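Local coordinates for protein 2',5'-phosphodiesterase 12 (Homo sapiens, PDB 4Z0V) that belongs to the endonuclease/exonuclease/phosphatase family, with a DNase I-like catalytic fold carrying a magnesium ion and preceded by a separate beta-rich N-terminal domain, at residues Ala124-Val129 and Ser220-Leu225; Asp176-Gln181 and Phe199-Val204; Gly343-Pro346 and Asp351-Ser354; Ile300-Ala305 and His338-Gly343; Leu29-Glu32 and Ser38-Phe41. All coordinates share one frame; numbering follows the deposited sequence.

Contact 1: Ala124-Val129 and Ser220-Leu225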
# COMPACT_ATOMS: atom_id res chain seq x y z
N ALA A 124 -16.32 3.98 -14.76
CA ALA A 124 -17.02 2.77 -14.33
C ALA A 124 -16.10 1.82 -13.56
O ALA A 124 -16.60 0.87 -12.96
CB ALA A 124 -17.61 2.05 -15.54
N LEU A 125 -14.76 2.04 -13.61
CA LEU A 125 -13.80 1.13 -12.99
C LEU A 125 -13.12 1.71 -11.75
O LEU A 125 -13.09 2.93 -11.55
CB LEU A 125 -12.69 0.71 -13.98
CG LEU A 125 -13.12 0.08 -15.32
CD1 LEU A 125 -11.90 -0.24 -16.19
CD2 LEU A 125 -13.95 -1.16 -15.09
N ILE A 126 -12.59 0.80 -10.93
CA ILE A 126 -11.79 1.12 -9.76
C ILE A 126 -10.56 0.25 -9.85
O ILE A 126 -10.64 -0.95 -9.55
CB ILE A 126 -12.51 0.94 -8.39
CG1 ILE A 126 -13.92 1.59 -8.35
CG2 ILE A 126 -11.59 1.44 -7.23
CD1 ILE A 126 -14.75 1.11 -7.07
N ARG A 127 -9.42 0.82 -10.25
CA ARG A 127 -8.18 0.05 -10.22
C ARG A 127 -7.70 0.02 -8.76
O ARG A 127 -7.38 1.06 -8.18
CB ARG A 127 -7.11 0.63 -11.15
CG ARG A 127 -5.82 -0.18 -11.10
CD ARG A 127 -4.89 0.17 -12.23
NE ARG A 127 -5.42 -0.32 -13.51
CZ ARG A 127 -5.27 0.29 -14.68
NH1 ARG A 127 -4.56 1.41 -14.77
NH2 ARG A 127 -5.82 -0.22 -15.77
N THR A 128 -7.55 -1.18 -8.21
CA THR A 128 -7.24 -1.35 -6.78
C THR A 128 -5.94 -2.11 -6.61
O THR A 128 -5.66 -3.05 -7.37
CB THR A 128 -8.43 -2.09 -6.12
OG1 THR A 128 -9.63 -1.36 -6.38
CG2 THR A 128 -8.27 -2.21 -4.61
N VAL A 129 -5.09 -1.62 -5.68
CA VAL A 129 -3.79 -2.23 -5.39
C VAL A 129 -3.75 -2.61 -3.92
O VAL A 129 -4.21 -1.83 -3.08
CB VAL A 129 -2.63 -1.22 -5.70
CG1 VAL A 129 -1.27 -1.80 -5.27
CG2 VAL A 129 -2.62 -0.81 -7.18
N SER A 220 -9.35 12.59 -8.68
CA SER A 220 -10.23 12.83 -9.83
C SER A 220 -11.44 11.85 -9.82
O SER A 220 -12.43 12.11 -10.49
CB SER A 220 -9.46 12.72 -11.14
OG SER A 220 -9.14 11.37 -11.42
N LYS A 221 -11.36 10.75 -9.04
CA LYS A 221 -12.46 9.81 -8.97
C LYS A 221 -13.10 9.75 -7.59
O LYS A 221 -14.22 9.28 -7.49
CB LYS A 221 -12.00 8.40 -9.38
CG LYS A 221 -11.68 8.36 -10.87
CD LYS A 221 -10.99 7.09 -11.29
CE LYS A 221 -11.98 6.08 -11.80
NZ LYS A 221 -11.30 4.96 -12.48
N PHE A 222 -12.38 10.15 -6.52
CA PHE A 222 -12.90 10.02 -5.15
C PHE A 222 -12.53 11.16 -4.22
O PHE A 222 -11.45 11.73 -4.33
CB PHE A 222 -12.33 8.74 -4.49
CG PHE A 222 -12.81 7.45 -5.12
CD1 PHE A 222 -14.14 7.05 -4.97
CD2 PHE A 222 -11.96 6.68 -5.91
CE1 PHE A 222 -14.59 5.86 -5.55
CE2 PHE A 222 -12.42 5.49 -6.50
CZ PHE A 222 -13.73 5.10 -6.33
N SER A 223 -13.38 11.38 -3.22
CA SER A 223 -13.13 12.28 -2.10
C SER A 223 -13.26 11.45 -0.82
O SER A 223 -14.10 10.55 -0.76
CB SER A 223 -14.13 13.44 -2.06
OG SER A 223 -13.87 14.36 -3.12
N LEU A 224 -12.51 11.82 0.21
CA LEU A 224 -12.61 11.10 1.48
C LEU A 224 -13.75 11.70 2.31
O LEU A 224 -13.79 12.91 2.51
CB LEU A 224 -11.28 11.22 2.22
CG LEU A 224 -11.19 10.61 3.62
CD1 LEU A 224 -11.29 9.08 3.55
CD2 LEU A 224 -9.86 11.01 4.28
N LEU A 225 -14.72 10.87 2.72
CA LEU A 225 -15.83 11.35 3.57
C LEU A 225 -15.47 11.25 5.04
O LEU A 225 -15.66 12.22 5.80
CB LEU A 225 -17.13 10.56 3.31
CG LEU A 225 -17.75 10.77 1.93
CD1 LEU A 225 -19.11 10.05 1.83
CD2 LEU A 225 -17.91 12.30 1.62
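The two facing beta-sheets of the DNase I-like alpha/beta sandwich meet here, Lys-221 and Phe-222 reaching across to Leu-125 and Ile-126. Strand 125-132 belongs to the six-stranded sheet, whereas Phe-222 opens strand 222-231 of the other, so side chains and not paired backbones bridge the gap. The nearest CA atoms, those of Ile-126 and Lys-221, are 8.8 Å apart. Phe-222 presents the rim of its ring: CG1 of Ile-126 lies near the ring plane, 4.1 Å from CZ of Phe-222, and the Ile-126 methyls CD1 and CG2 sit only slightly farther from CZ and CE2. The two side chains cross at about a right angle. Val-177 of the neighbouring strand also touches both Ile-126 and Phe-222, and Leu-271 of strand 265-273 packs on Phe-222. Beside this apolar patch runs Lys-221, its chain kinked at the third torsion (chi3 95°). NZ of Lys-221 lies 2.9 Å from the backbone O of Leu-125. The ammonium approaches from above the carbonyl plane, 48° out of it, with a C=O...N angle of 131°; CE of Lys-221 is also close, 3.3 Å from O of Leu-125. The same NZ makes a salt bridge with OD2 of Asp-176 and hydrogen bonds with the carbonyls of Thr-121 and Glu-122. A buried ammonium bonded to three carbonyl oxygens and paired with a carboxylate should have its charge well compensated, which probably favours the protonated form while tying the start of strand 222-231 to the sheet opposite.

Contact 2: Asp176-Gln181 and Phe199-Val204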
# COMPACT_ATOMS: atom_id res chain seq x y z
N ASP A 176 -6.50 3.72 -8.60
CA ASP A 176 -7.52 4.58 -7.99
C ASP A 176 -7.57 4.43 -6.50
O ASP A 176 -7.95 5.38 -5.81
CB ASP A 176 -8.91 4.26 -8.59
CG ASP A 176 -8.90 4.42 -10.11
OD1 ASP A 176 -8.18 5.32 -10.62
OD2 ASP A 176 -9.55 3.61 -10.79
N VAL A 177 -7.32 3.23 -6.00
CA VAL A 177 -7.31 2.90 -4.57
C VAL A 177 -6.09 2.08 -4.33
O VAL A 177 -5.90 1.03 -4.97
CB VAL A 177 -8.63 2.16 -4.15
CG1 VAL A 177 -8.54 1.66 -2.69
CG2 VAL A 177 -9.85 3.06 -4.35
N ILE A 178 -5.23 2.54 -3.41
CA ILE A 178 -3.97 1.83 -3.13
C ILE A 178 -3.90 1.58 -1.65
O ILE A 178 -3.90 2.54 -0.87
CB ILE A 178 -2.72 2.59 -3.61
CG1 ILE A 178 -2.77 2.85 -5.15
CG2 ILE A 178 -1.48 1.75 -3.25
CD1 ILE A 178 -1.59 3.77 -5.62
N CYS A 179 -3.91 0.30 -1.26
CA CYS A 179 -3.84 -0.07 0.15
C CYS A 179 -2.49 -0.69 0.42
O CYS A 179 -2.14 -1.69 -0.21
CB CYS A 179 -4.97 -1.00 0.54
SG CYS A 179 -6.60 -0.22 0.54
N LEU A 180 -1.76 -0.12 1.35
CA LEU A 180 -0.41 -0.56 1.63
C LEU A 180 -0.24 -0.99 3.07
O LEU A 180 -0.85 -0.40 3.96
CB LEU A 180 0.56 0.60 1.36
CG LEU A 180 0.54 1.24 -0.03
CD1 LEU A 180 1.54 2.39 -0.10
CD2 LEU A 180 0.88 0.21 -1.13
N GLN A 181 0.66 -1.95 3.29
CA GLN A 181 1.02 -2.41 4.62
C GLN A 181 2.52 -2.27 4.78
O GLN A 181 3.25 -2.16 3.79
CB GLN A 181 0.58 -3.85 4.89
CG GLN A 181 -0.91 -4.13 4.57
CD GLN A 181 -1.14 -4.39 3.10
OE1 GLN A 181 -0.31 -5.00 2.42
NE2 GLN A 181 -2.26 -3.94 2.57
N PHE A 199 0.90 12.25 -8.96
CA PHE A 199 0.12 11.46 -9.91
C PHE A 199 -1.39 11.50 -9.59
O PHE A 199 -2.13 10.74 -10.18
CB PHE A 199 0.66 10.00 -9.97
CG PHE A 199 1.94 9.90 -10.77
CD1 PHE A 199 3.17 10.25 -10.20
CD2 PHE A 199 1.93 9.51 -12.11
CE1 PHE A 199 4.36 10.15 -10.93
CE2 PHE A 199 3.11 9.42 -12.85
CZ PHE A 199 4.32 9.74 -12.25
N GLY A 200 -1.81 12.41 -8.70
CA GLY A 200 -3.23 12.64 -8.44
C GLY A 200 -3.91 11.85 -7.33
O GLY A 200 -5.14 11.83 -7.27
N LEU A 201 -3.13 11.25 -6.42
CA LEU A 201 -3.71 10.51 -5.29
C LEU A 201 -3.38 11.18 -3.96
O LEU A 201 -2.30 11.76 -3.81
CB LEU A 201 -3.21 9.05 -5.24
CG LEU A 201 -3.61 8.16 -6.43
CD1 LEU A 201 -2.52 8.17 -7.50
CD2 LEU A 201 -3.78 6.73 -6.00
N GLU A 202 -4.28 11.08 -3.02
CA GLU A 202 -4.13 11.62 -1.67
C GLU A 202 -4.17 10.45 -0.71
O GLU A 202 -4.81 9.44 -1.01
CB GLU A 202 -5.28 12.60 -1.39
CG GLU A 202 -5.19 13.41 -0.13
CD GLU A 202 -6.14 14.60 -0.20
OE1 GLU A 202 -7.33 14.44 0.15
OE2 GLU A 202 -5.71 15.67 -0.71
N GLY A 203 -3.46 10.55 0.40
CA GLY A 203 -3.40 9.40 1.30
C GLY A 203 -3.62 9.68 2.77
O GLY A 203 -3.52 10.83 3.22
N VAL A 204 -3.92 8.60 3.51
CA VAL A 204 -4.10 8.62 4.97
C VAL A 204 -3.24 7.48 5.56
O VAL A 204 -3.00 6.44 4.93
CB VAL A 204 -5.59 8.54 5.38
CG1 VAL A 204 -6.33 9.82 4.98
CG2 VAL A 204 -6.28 7.31 4.82
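Ile-178 and Leu-201 meet inside a beta-alpha-beta crossover: strand 177-184 leads through helix 185-198 into strand 201-207, which runs parallel to it in the same six-stranded sheet, with strand 211-218 lying between the two. That intervening strand keeps the backbones apart. CA of Asp-176 is 7.5 Å from CA of Leu-201, and CA of Ile-178 is 8.8 Å from CA of Gly-203, so no hydrogen bond joins the segments directly. Apolar contact is what remains. Ile-178 and Leu-201 point toward each other over the strand between them and cross nearly perpendicularly, their branches meeting on the sheet face that also receives Leu-170 of helix 159-172. Phe-216 of strand 211-218 touches Leu-201 as well.

Polar interactions fix the ends. The carboxylate of Asp-176 is held by the backbone N of Arg-127 at OD2 and by a salt bridge from NE of Arg-218 at OD1. At the start of the other segment Gly-200, with positive phi (91°), is the C-prime residue of a Schellman motif: its N bonds to O of Glu-197 and N of Leu-201 to O of Leu-196, ending the helix and turning the chain into the strand. Chi1 (-64°) carries CG of Leu-201 toward the isoleucine and chi2 (93°) turns one methyl onto it: CD2 of Leu-201 lies 3.7 Å from CD1 and 4.1 Å from CG1 of Ile-178.

Contact 3: Gly343-Pro346 and Asp351-Ser354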
# COMPACT_ATOMS: atom_id res chain seq x y z
N GLY A 343 -18.75 -17.42 4.65
CA GLY A 343 -19.66 -16.76 5.57
C GLY A 343 -19.84 -17.46 6.90
O GLY A 343 -20.61 -16.99 7.73
N SER A 344 -19.15 -18.58 7.12
CA SER A 344 -19.21 -19.30 8.38
C SER A 344 -17.99 -20.17 8.54
O SER A 344 -17.32 -20.49 7.57
CB SER A 344 -20.47 -20.17 8.47
OG SER A 344 -20.39 -21.28 7.58
N ILE A 345 -17.74 -20.55 9.77
CA ILE A 345 -16.68 -21.49 10.12
C ILE A 345 -17.22 -22.37 11.24
O ILE A 345 -17.82 -21.86 12.20
CB ILE A 345 -15.32 -20.79 10.46
CG1 ILE A 345 -14.20 -21.84 10.62
CG2 ILE A 345 -15.44 -19.87 11.69
CD1 ILE A 345 -12.83 -21.35 10.69
N PRO A 346 -17.04 -23.69 11.15
CA PRO A 346 -17.58 -24.57 12.20
C PRO A 346 -16.74 -24.54 13.48
O PRO A 346 -15.53 -24.25 13.45
CB PRO A 346 -17.56 -25.95 11.55
CG PRO A 346 -16.48 -25.90 10.58
CD PRO A 346 -16.42 -24.48 10.06
N ASP A 351 -8.16 -24.83 13.08
CA ASP A 351 -7.45 -23.58 13.39
C ASP A 351 -7.83 -23.04 14.78
O ASP A 351 -7.09 -22.22 15.31
CB ASP A 351 -7.67 -22.51 12.30
CG ASP A 351 -6.84 -22.77 11.05
OD1 ASP A 351 -6.10 -23.78 11.02
OD2 ASP A 351 -6.88 -21.93 10.14
N TRP A 352 -8.93 -23.52 15.39
CA TRP A 352 -9.30 -23.10 16.75
C TRP A 352 -8.31 -23.60 17.80
O TRP A 352 -8.33 -23.13 18.93
CB TRP A 352 -10.72 -23.52 17.10
CG TRP A 352 -11.75 -22.81 16.26
CD1 TRP A 352 -12.65 -23.39 15.42
CD2 TRP A 352 -11.96 -21.39 16.17
NE1 TRP A 352 -13.44 -22.42 14.84
CE2 TRP A 352 -13.02 -21.18 15.26
CE3 TRP A 352 -11.33 -20.27 16.74
CZ2 TRP A 352 -13.49 -19.90 14.93
CZ3 TRP A 352 -11.77 -18.99 16.39
CH2 TRP A 352 -12.83 -18.82 15.49
N ALA A 353 -7.41 -24.53 17.41
CA ALA A 353 -6.36 -25.03 18.30
C ALA A 353 -5.01 -24.92 17.57
O ALA A 353 -4.13 -25.76 17.76
CB ALA A 353 -6.66 -26.46 18.73
N SER A 354 -4.84 -23.84 16.75
CA SER A 354 -3.64 -23.60 15.94
C SER A 354 -2.34 -23.47 16.76
O SER A 354 -1.27 -23.74 16.21
CB SER A 354 -3.81 -22.36 15.07
OG SER A 354 -4.00 -21.20 15.87
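Trp-352 swings its CG anti to its own carbonyl carbon (chi1 -66°), which turns the indole from the 3-10 segment toward Ile-345 and Pro-346. Ile-345, on the short strand 344-345, has CG1 anti to the backbone N, leaving CG2 in the crowded position between N and carbonyl carbon; this is the branch that meets the tryptophan. CG2 of Ile-345 stands at the indole edge, 3.8 Å from CZ2 of Trp-352. Farther along that edge NE1 of Trp-352 donates to the backbone O of Pro-346 at 3.1 Å. The acceptor lies almost in the ring plane, 7° out of it, yet the bond is bent, with an N-H...O angle of 141°. Within 351-354, N of Ser-354 bonds to O of Asp-351 at 3.1 Å. Tyr-296 and Leu-299 of helix 295-316, together with Met-363 and Leu-365, also pack on the indole. The contact thus folds the loop after strand 344-345 back onto the strand and the helix. The one polar atom of a largely buried indole is satisfied by a backbone carbonyl, and the hydrocarbon remainder is left for packing.

Contact 4: Ile300-Ala305 and His338-Gly343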
# COMPACT_ATOMS: atom_id res chain seq x y z
N ILE A 300 -10.21 -14.52 14.90
CA ILE A 300 -10.89 -13.59 15.82
C ILE A 300 -10.68 -12.16 15.30
O ILE A 300 -11.65 -11.39 15.29
CB ILE A 300 -10.46 -13.78 17.29
CG1 ILE A 300 -11.04 -15.14 17.82
CG2 ILE A 300 -10.97 -12.62 18.18
CD1 ILE A 300 -10.25 -15.71 18.86
N GLN A 301 -9.48 -11.84 14.81
CA GLN A 301 -9.25 -10.49 14.25
C GLN A 301 -10.17 -10.22 13.05
O GLN A 301 -10.79 -9.14 12.96
CB GLN A 301 -7.78 -10.30 13.86
CG GLN A 301 -6.85 -10.26 15.04
CD GLN A 301 -5.42 -9.95 14.70
OE1 GLN A 301 -4.90 -10.32 13.63
NE2 GLN A 301 -4.69 -9.40 15.68
N MET A 302 -10.32 -11.22 12.16
CA MET A 302 -11.20 -11.11 11.00
C MET A 302 -12.67 -10.95 11.44
O MET A 302 -13.39 -10.14 10.85
CB MET A 302 -11.02 -12.33 10.06
CG MET A 302 -11.93 -12.33 8.82
SD MET A 302 -11.83 -10.83 7.79
CE MET A 302 -10.19 -10.71 7.54
N ALA A 303 -13.11 -11.67 12.48
CA ALA A 303 -14.49 -11.55 12.98
C ALA A 303 -14.76 -10.11 13.50
O ALA A 303 -15.82 -9.54 13.22
CB ALA A 303 -14.71 -12.57 14.09
N VAL A 304 -13.77 -9.52 14.21
CA VAL A 304 -13.86 -8.12 14.69
C VAL A 304 -13.92 -7.20 13.47
O VAL A 304 -14.74 -6.27 13.43
CB VAL A 304 -12.68 -7.73 15.61
CG1 VAL A 304 -12.70 -6.22 15.96
CG2 VAL A 304 -12.64 -8.56 16.90
N ALA A 305 -12.99 -7.41 12.51
CA ALA A 305 -12.91 -6.55 11.32
C ALA A 305 -14.22 -6.54 10.57
O ALA A 305 -14.71 -5.47 10.23
CB ALA A 305 -11.78 -7.02 10.38
N HIS A 338 -11.54 -19.59 4.71
CA HIS A 338 -12.85 -20.26 4.57
C HIS A 338 -13.99 -19.36 5.14
O HIS A 338 -15.05 -19.19 4.52
CB HIS A 338 -12.78 -21.61 5.32
CG HIS A 338 -14.08 -22.35 5.34
ND1 HIS A 338 -14.38 -23.31 4.39
CD2 HIS A 338 -15.14 -22.21 6.18
CE1 HIS A 338 -15.60 -23.75 4.70
NE2 HIS A 338 -16.10 -23.10 5.76
N PHE A 339 -13.76 -18.80 6.31
CA PHE A 339 -14.71 -17.93 7.00
C PHE A 339 -15.07 -16.72 6.10
O PHE A 339 -16.24 -16.44 5.89
CB PHE A 339 -14.13 -17.48 8.35
CG PHE A 339 -14.95 -16.43 9.09
CD1 PHE A 339 -16.28 -16.66 9.41
CD2 PHE A 339 -14.39 -15.21 9.45
CE1 PHE A 339 -17.03 -15.70 10.10
CE2 PHE A 339 -15.13 -14.25 10.14
CZ PHE A 339 -16.46 -14.50 10.45
N VAL A 340 -14.05 -16.09 5.47
CA VAL A 340 -14.30 -14.91 4.62
C VAL A 340 -15.18 -15.28 3.43
O VAL A 340 -16.20 -14.62 3.20
CB VAL A 340 -12.97 -14.25 4.14
CG1 VAL A 340 -13.25 -13.11 3.15
CG2 VAL A 340 -12.15 -13.73 5.32
N ILE A 341 -14.80 -16.33 2.70
CA ILE A 341 -15.43 -16.75 1.45
C ILE A 341 -16.81 -17.44 1.65
O ILE A 341 -17.68 -17.28 0.80
CB ILE A 341 -14.42 -17.70 0.71
CG1 ILE A 341 -13.13 -16.92 0.32
CG2 ILE A 341 -15.02 -18.37 -0.54
CD1 ILE A 341 -13.31 -15.65 -0.44
N ASN A 342 -16.96 -18.21 2.71
CA ASN A 342 -18.19 -19.01 2.91
C ASN A 342 -19.18 -18.39 3.86
O ASN A 342 -20.35 -18.78 3.85
CB ASN A 342 -17.81 -20.41 3.40
CG ASN A 342 -16.90 -21.12 2.43
OD1 ASN A 342 -15.81 -21.53 2.79
ND2 ASN A 342 -17.28 -21.17 1.15
N GLY A 343 -18.75 -17.42 4.65
CA GLY A 343 -19.66 -16.76 5.57
C GLY A 343 -19.84 -17.46 6.90
O GLY A 343 -20.61 -16.99 7.73
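The backbone O of Phe-339, whose ring packs against Met-302 and Ala-303, is gripped twice: N of Gly-343 donates to it at 3.0 Å within the helix, and NE2 of His-367 adds a second hydrogen bond. The His-367 ring also meets the Phe-339 ring edge-to-face. Across the contact only apolar groups touch. Phe-339 offers its edge to Met-302, whose CG lies near the ring plane, 3.8 Å from CD2 of Phe-339. CE2 of Phe-339 reaches the other helix itself, 4.0 Å from CA of Ala-303. Helix 295-316 packs on strand 322-327 and carries helix 335-342 on its flank, consistent with the helical layer of a DNase I-like sandwich; the two segments run in roughly the same direction, 33° apart, with axes 10.9 Å from each other. Met-302 points into the interface and also leans on Phe-324 of that strand. Its CG is set on this side by chi1 (179°), and the bend at chi2 (54°) carries SD alongside Val-340, so that CG and SD of Met-302 are each 3.8 Å from CG2 of Val-340. The methionine and valine side chains cross at nearly a right angle. Leu-365 of strand 365-366 adds contacts to Ala-303 and Phe-339, and a glycerol molecule lies about 4 Å from the Phe-339 side chain. Past Asn-342 the helix ends at Gly-343, which leaves helical geometry with positive phi and makes a backbone hydrogen bond with His-367.

Contact 5: Leu29-Glu32 and Ser38-Phe41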
# COMPACT_ATOMS: atom_id res chain seq x y z
N LEU A 29 6.94 18.62 -1.99
CA LEU A 29 6.52 20.02 -2.03
C LEU A 29 5.37 20.18 -1.12
O LEU A 29 4.30 19.64 -1.40
CB LEU A 29 6.10 20.55 -3.42
CG LEU A 29 6.56 19.93 -4.71
CD1 LEU A 29 5.63 20.34 -5.80
CD2 LEU A 29 7.91 20.44 -5.11
N SER A 30 5.55 20.86 -0.02
CA SER A 30 4.40 21.08 0.85
C SER A 30 4.06 22.53 0.62
O SER A 30 4.92 23.40 0.76
CB SER A 30 4.72 20.73 2.30
OG SER A 30 5.22 19.40 2.40
N LEU A 31 2.89 22.77 0.06
CA LEU A 31 2.51 24.11 -0.35
C LEU A 31 1.48 24.76 0.59
O LEU A 31 0.44 24.16 0.87
CB LEU A 31 1.96 24.00 -1.80
CG LEU A 31 1.95 25.23 -2.71
CD1 LEU A 31 3.20 26.05 -2.56
CD2 LEU A 31 1.81 24.81 -4.16
N GLU A 32 1.79 25.98 1.08
CA GLU A 32 0.88 26.79 1.90
C GLU A 32 0.36 27.97 1.04
O GLU A 32 1.11 28.51 0.22
CB GLU A 32 1.54 27.29 3.20
CG GLU A 32 2.60 28.38 3.06
CD GLU A 32 3.06 29.09 4.33
OE1 GLU A 32 2.98 28.47 5.42
OE2 GLU A 32 3.51 30.25 4.23
N SER A 38 -1.52 25.44 -9.96
CA SER A 38 -1.34 26.89 -10.14
C SER A 38 0.14 27.28 -10.05
O SER A 38 0.47 28.46 -10.17
CB SER A 38 -2.13 27.64 -9.06
OG SER A 38 -3.45 27.15 -8.93
N SER A 39 1.01 26.31 -9.77
CA SER A 39 2.44 26.58 -9.61
C SER A 39 3.23 26.31 -10.89
O SER A 39 2.71 25.68 -11.81
CB SER A 39 3.00 25.76 -8.45
OG SER A 39 2.42 26.23 -7.24
N LEU A 40 4.45 26.85 -10.99
CA LEU A 40 5.28 26.70 -12.20
C LEU A 40 6.44 25.79 -11.89
O LEU A 40 7.06 25.93 -10.83
CB LEU A 40 5.83 28.08 -12.67
CG LEU A 40 4.81 29.21 -12.97
CD1 LEU A 40 5.54 30.48 -13.39
CD2 LEU A 40 3.80 28.80 -14.02
N PHE A 41 6.73 24.86 -12.79
CA PHE A 41 7.85 23.94 -12.61
C PHE A 41 8.70 23.93 -13.84
O PHE A 41 8.19 23.98 -14.96
CB PHE A 41 7.34 22.50 -12.36
CG PHE A 41 6.45 22.38 -11.16
CD1 PHE A 41 6.98 22.33 -9.88
CD2 PHE A 41 5.07 22.30 -11.30
CE1 PHE A 41 6.15 22.25 -8.75
CE2 PHE A 41 4.23 22.21 -10.17
CZ PHE A 41 4.78 22.19 -8.91
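Leu-29 and Phe-41 make the closely packed end of this contact, in which strand 28-32 of a two-stranded sheet faces strand 40-46 of a four-stranded one in the beta-rich N-terminal domain. That domain is assigned to the E-set clan, and two sheets facing each other in this way are consistent with a beta-sandwich. The side chains approach from opposite directions, and a single methyl does the touching: CD1 of Leu-29 is 3.6 Å from CE1 and 3.7 Å from CZ of Phe-41. The first torsion of Leu-29 is well off a staggered value (chi1 -23°), which may reflect some strain. Leu-13 of strand 9-14 packs on the same leucine, while Arg-64 touches both it and Phe-41.

Two residues along, the packing thins to one pair. CD2 of Leu-31 comes to 3.4 Å from OG of Ser-39, a methyl resting on a hydroxyl, though the CA atoms of the two residues are 9.6 Å apart. Solvent comes nearer here: Leu-31, like Phe-41, is partly exposed, and O of Ser-38 hydrogen-bonds a glycerol molecule. Ser-39 itself is buried, and its OG is hydrogen-bonded to O of Asp-35 and N of Gly-84. With the hydroxyl engaged by two backbone groups in the loops at this end, Leu-31 can lie against it without leaving a polar atom stranded. No hydrogen bond links the two segments, which meet through the Leu-29 to Phe-41 contact and the methyl of Leu-31 on the Ser-39 hydroxyl.

In the fold
Along the chain contact 5 comes first, in the N-terminal domain, then contacts 1 and 2, then 4 and 3. Contact 2 falls within the span bridged by contact 1; their centres are about 9 Å apart, strands 125-132 and 177-184 are neighbours in the six-stranded sheet, and the Lys-221 to Asp-176 salt bridge joins them. Contacts 3 and 4, also about 9 Å apart between centres, share Gly-343, where helix 335-342 passes into strand 344-345. Roughly 25 Å separates the centres of contacts 1 and 4. Contacts 3 and 5 lie on opposite sides of the chain's centre, about 53 Å between centres, one in the DNase I-like part and the other in the N-terminal domain.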